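Local structure of glycosyl hydrolases family 2, sugar binding domain protein (Bacteroides uniformis str. 3978 T3 ii, 6D1P) at residues Q709-K715 against I743-D747. The protein is a gut bacterial beta-glucuronidase of glycoside hydrolase family 2, which probably hydrolyses O-glycosidic bonds. Numbering follows the deposited sequence.
Sequences QTRTWGK and IRCLD
W713 holds CG between its backbone N and carbonyl carbon (chi1 58°), and chi2 of 91° lays the indole flat against the backbone of C745 and L746. D747 has the same kind of first torsion (chi1 63°), which swings its carboxylate round to the indole N-H. One ring face carries two CH-pi contacts. C745 CA sits 3.8 Å from the centroid of the W713 five-membered ring, and L746 CB lies 3.9 Å from that of the six-membered ring. Between them, the backbone N of L746 stands over the middle of the ring system. At the ring edge, W713 NE1 donates to D747 OD2 at 2.7 Å. The bond is bent, and it reaches the oxygen from above the carboxylate plane. The sulfur of C745 meets the ring only obliquely. The contact joins two surface loops. Q709-K715 runs from the end of strand 698-709 into the loop before strand 718-723, and probably leads from one beta domain to the next, near the C-terminal end of the chain. I743-D747 probably belongs to the second of them, in the loop between strands 730-738 and 751-756. W634, on the edge strand of the first domain's sheet, packs edge-to-face with W713. Replacing W713 by an alanine removes the indole, which is likely to leave a gap over C745 and L746 and the D747 carboxylate without this donor. Further along, the extended Q709 brings its amide to I743 and L746. Q709 NE2 donates to R711 O at 3.2 Å within its own segment, and weakly to R744 O at 3.5 Å. A water accepts from R744 N at 2.9 Å and gives a weak bond to Q709 OE1. I743 CG2 rests 3.9 Å from W713 CB, while its CD1 lies over one face of the R711 guanidinium. The R744 guanidinium forms a salt bridge with E736.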
ATOM      1  N   GLN A 709      24.177  38.897  11.759  1.00 36.04           N
ATOM      2  CA  GLN A 709      24.113  39.305  10.366  1.00 35.52           C
ATOM      3  C   GLN A 709      23.377  40.630  10.273  1.00 36.47           C
ATOM      4  O   GLN A 709      22.218  40.736  10.687  1.00 36.82           O
ATOM      5  CB  GLN A 709      23.431  38.234   9.516  1.00 36.60           C
ATOM      6  CG  GLN A 709      22.915  38.710   8.163  1.00 35.07           C
ATOM      7  CD  GLN A 709      22.238  37.585   7.382  1.00 43.33           C
ATOM      8  OE1 GLN A 709      22.693  36.432   7.408  1.00 41.26           O
ATOM      9  NE2 GLN A 709      21.139  37.910   6.699  1.00 37.24           N
ATOM     10  N   THR A 710      24.053  41.634   9.729  1.00 39.48           N
ATOM     11  CA  THR A 710      23.490  42.965   9.619  1.00 38.71           C
ATOM     12  C   THR A 710      22.996  43.274   8.224  1.00 37.49           C
ATOM     13  O   THR A 710      22.215  44.209   8.058  1.00 42.70           O
ATOM     14  CB  THR A 710      24.524  44.015  10.035  1.00 41.32           C
ATOM     15  OG1 THR A 710      25.681  43.899   9.196  1.00 48.80           O
ATOM     16  CG2 THR A 710      24.924  43.794  11.483  1.00 38.11           C
ATOM     17  N   ARG A 711      23.413  42.511   7.223  1.00 40.89           N
ATOM     18  CA  ARG A 711      22.830  42.696   5.906  1.00 41.10           C
ATOM     19  C   ARG A 711      21.410  42.136   5.898  1.00 43.32           C
ATOM     20  O   ARG A 711      21.117  41.121   6.538  1.00 38.39           O
ATOM     21  CB  ARG A 711      23.711  42.050   4.837  1.00 40.77           C
ATOM     22  CG  ARG A 711      25.080  42.710   4.750  1.00 40.58           C
ATOM     23  CD  ARG A 711      25.698  42.639   3.358  1.00 53.92           C
ATOM     24  NE  ARG A 711      24.721  42.877   2.295  1.00 60.09           N
ATOM     25  CZ  ARG A 711      25.035  42.957   1.002  1.00 56.53           C
ATOM     26  NH1 ARG A 711      24.093  43.154   0.080  1.00 51.73           N
ATOM     27  NH2 ARG A 711      26.304  42.838   0.633  1.00 56.42           N
ATOM     28  N   THR A 712      20.512  42.856   5.237  1.00 40.47           N
ATOM     29  CA  THR A 712      19.141  42.427   5.041  1.00 43.11           C
ATOM     30  C   THR A 712      19.044  41.599   3.753  1.00 45.03           C
ATOM     31  O   THR A 712      20.013  41.473   3.002  1.00 43.81           O
ATOM     32  CB  THR A 712      18.239  43.647   4.999  1.00 41.76           C
ATOM     33  OG1 THR A 712      18.751  44.542   4.010  1.00 41.22           O
ATOM     34  CG2 THR A 712      18.259  44.355   6.354  1.00 39.48           C
ATOM     35  N   TRP A 713      17.870  41.013   3.500  1.00 38.08           N
ATOM     36  CA  TRP A 713      17.751  40.041   2.423  1.00 37.21           C
ATOM     37  C   TRP A 713      16.495  40.275   1.600  1.00 36.74           C
ATOM     38  O   TRP A 713      15.469  40.728   2.112  1.00 39.96           O
ATOM     39  CB  TRP A 713      17.743  38.609   2.966  1.00 35.79           C
ATOM     40  CG  TRP A 713      16.642  38.360   3.940  1.00 39.39           C
ATOM     41  CD1 TRP A 713      15.385  37.904   3.661  1.00 34.04           C
ATOM     42  CD2 TRP A 713      16.693  38.560   5.358  1.00 31.78           C
ATOM     43  NE1 TRP A 713      14.654  37.806   4.815  1.00 34.67           N
ATOM     44  CE2 TRP A 713      15.432  38.199   5.872  1.00 33.10           C
ATOM     45  CE3 TRP A 713      17.682  39.008   6.238  1.00 34.81           C
ATOM     46  CZ2 TRP A 713      15.127  38.280   7.232  1.00 33.48           C
ATOM     47  CZ3 TRP A 713      17.382  39.087   7.599  1.00 34.54           C
ATOM     48  CH2 TRP A 713      16.115  38.721   8.080  1.00 36.20           C
ATOM     49  N   GLY A 714      16.594  39.963   0.311  1.00 36.37           N
ATOM     50  CA  GLY A 714      15.451  39.922  -0.578  1.00 37.12           C
ATOM     51  C   GLY A 714      14.799  38.553  -0.579  1.00 41.87           C
ATOM     52  O   GLY A 714      15.031  37.723   0.306  1.00 43.52           O
ATOM     53  N   LYS A 715      13.963  38.314  -1.596  1.00 45.47           N
ATOM     54  CA  LYS A 715      13.257  37.042  -1.647  1.00 47.00           C
ATOM     55  C   LYS A 715      14.208  35.912  -2.037  1.00 43.03           C
ATOM     56  O   LYS A 715      15.214  36.147  -2.708  1.00 45.74           O
ATOM     57  CB  LYS A 715      12.094  37.098  -2.633  1.00 40.94           C
ATOM     58  CG  LYS A 715      10.774  37.610  -2.018  1.00 57.07           C
ATOM     59  CD  LYS A 715      10.566  37.160  -0.544  1.00 56.37           C
ATOM     60  CE  LYS A 715       9.128  36.681  -0.260  1.00 56.80           C
ATOM     61  NZ  LYS A 715       8.843  35.326  -0.848  1.00 55.90           N
ATOM     62  N   ILE A 743      22.736  36.695   0.300  1.00 34.10           N
ATOM     63  CA  ILE A 743      22.390  36.855   1.708  1.00 35.59           C
ATOM     64  C   ILE A 743      21.370  35.787   2.093  1.00 36.42           C
ATOM     65  O   ILE A 743      20.348  35.612   1.412  1.00 34.61           O
ATOM     66  CB  ILE A 743      21.848  38.268   1.985  1.00 35.97           C
ATOM     67  CG1 ILE A 743      22.799  39.328   1.416  1.00 39.78           C
ATOM     68  CG2 ILE A 743      21.641  38.472   3.479  1.00 36.08           C
ATOM     69  CD1 ILE A 743      24.246  39.153   1.870  1.00 35.67           C
ATOM     70  N   ARG A 744      21.650  35.067   3.181  1.00 36.81           N
ATOM     71  CA  ARG A 744      20.691  34.097   3.697  1.00 38.30           C
ATOM     72  C   ARG A 744      19.348  34.774   3.974  1.00 38.88           C
ATOM     73  O   ARG A 744      19.286  35.866   4.550  1.00 33.70           O
ATOM     74  CB  ARG A 744      21.229  33.431   4.976  1.00 33.69           C
ATOM     75  CG  ARG A 744      20.315  32.287   5.496  1.00 37.22           C
ATOM     76  CD  ARG A 744      20.865  31.551   6.738  1.00 36.25           C
ATOM     77  NE  ARG A 744      22.038  30.743   6.423  1.00 37.33           N
ATOM     78  CZ  ARG A 744      22.631  29.889   7.256  1.00 39.62           C
ATOM     79  NH1 ARG A 744      22.172  29.707   8.492  1.00 37.84           N
ATOM     80  NH2 ARG A 744      23.689  29.201   6.836  1.00 35.15           N
ATOM     81  N   CYS A 745      18.267  34.128   3.545  1.00 36.07           N
ATOM     82  CA  CYS A 745      16.919  34.630   3.803  1.00 32.16           C
ATOM     83  C   CYS A 745      16.473  34.090   5.151  1.00 31.96           C
ATOM     84  O   CYS A 745      15.975  32.969   5.248  1.00 34.90           O
ATOM     85  CB  CYS A 745      15.968  34.209   2.695  1.00 33.82           C
ATOM     86  SG  CYS A 745      16.592  34.533   1.062  1.00 38.90           S
ATOM     87  N   LEU A 746      16.622  34.896   6.195  1.00 34.56           N
ATOM     88  CA  LEU A 746      16.519  34.394   7.557  1.00 26.40           C
ATOM     89  C   LEU A 746      15.082  34.239   8.035  1.00 29.26           C
ATOM     90  O   LEU A 746      14.859  33.732   9.142  1.00 28.92           O
ATOM     91  CB  LEU A 746      17.306  35.307   8.500  1.00 33.14           C
ATOM     92  CG  LEU A 746      18.829  35.176   8.391  1.00 35.88           C
ATOM     93  CD1 LEU A 746      19.556  36.289   9.154  1.00 37.25           C
ATOM     94  CD2 LEU A 746      19.273  33.810   8.904  1.00 31.99           C
ATOM     95  N   ASP A 747      14.098  34.648   7.238  1.00 28.47           N
ATOM     96  CA  ASP A 747      12.703  34.399   7.576  1.00 31.86           C
ATOM     97  C   ASP A 747      12.014  33.567   6.500  1.00 30.74           C
ATOM     98  O   ASP A 747      10.779  33.581   6.404  1.00 30.59           O
ATOM     99  CB  ASP A 747      11.965  35.721   7.810  1.00 28.78           C
ATOM    100  CG  ASP A 747      11.913  36.577   6.563  1.00 35.13           C
ATOM    101  OD1 ASP A 747      11.164  37.572   6.539  1.00 39.34           O
ATOM    102  OD2 ASP A 747      12.621  36.236   5.591  1.00 34.09           O
TER
HETATM  103  O   HOH W   1      24.183  35.331   4.634  1.00 39.08           O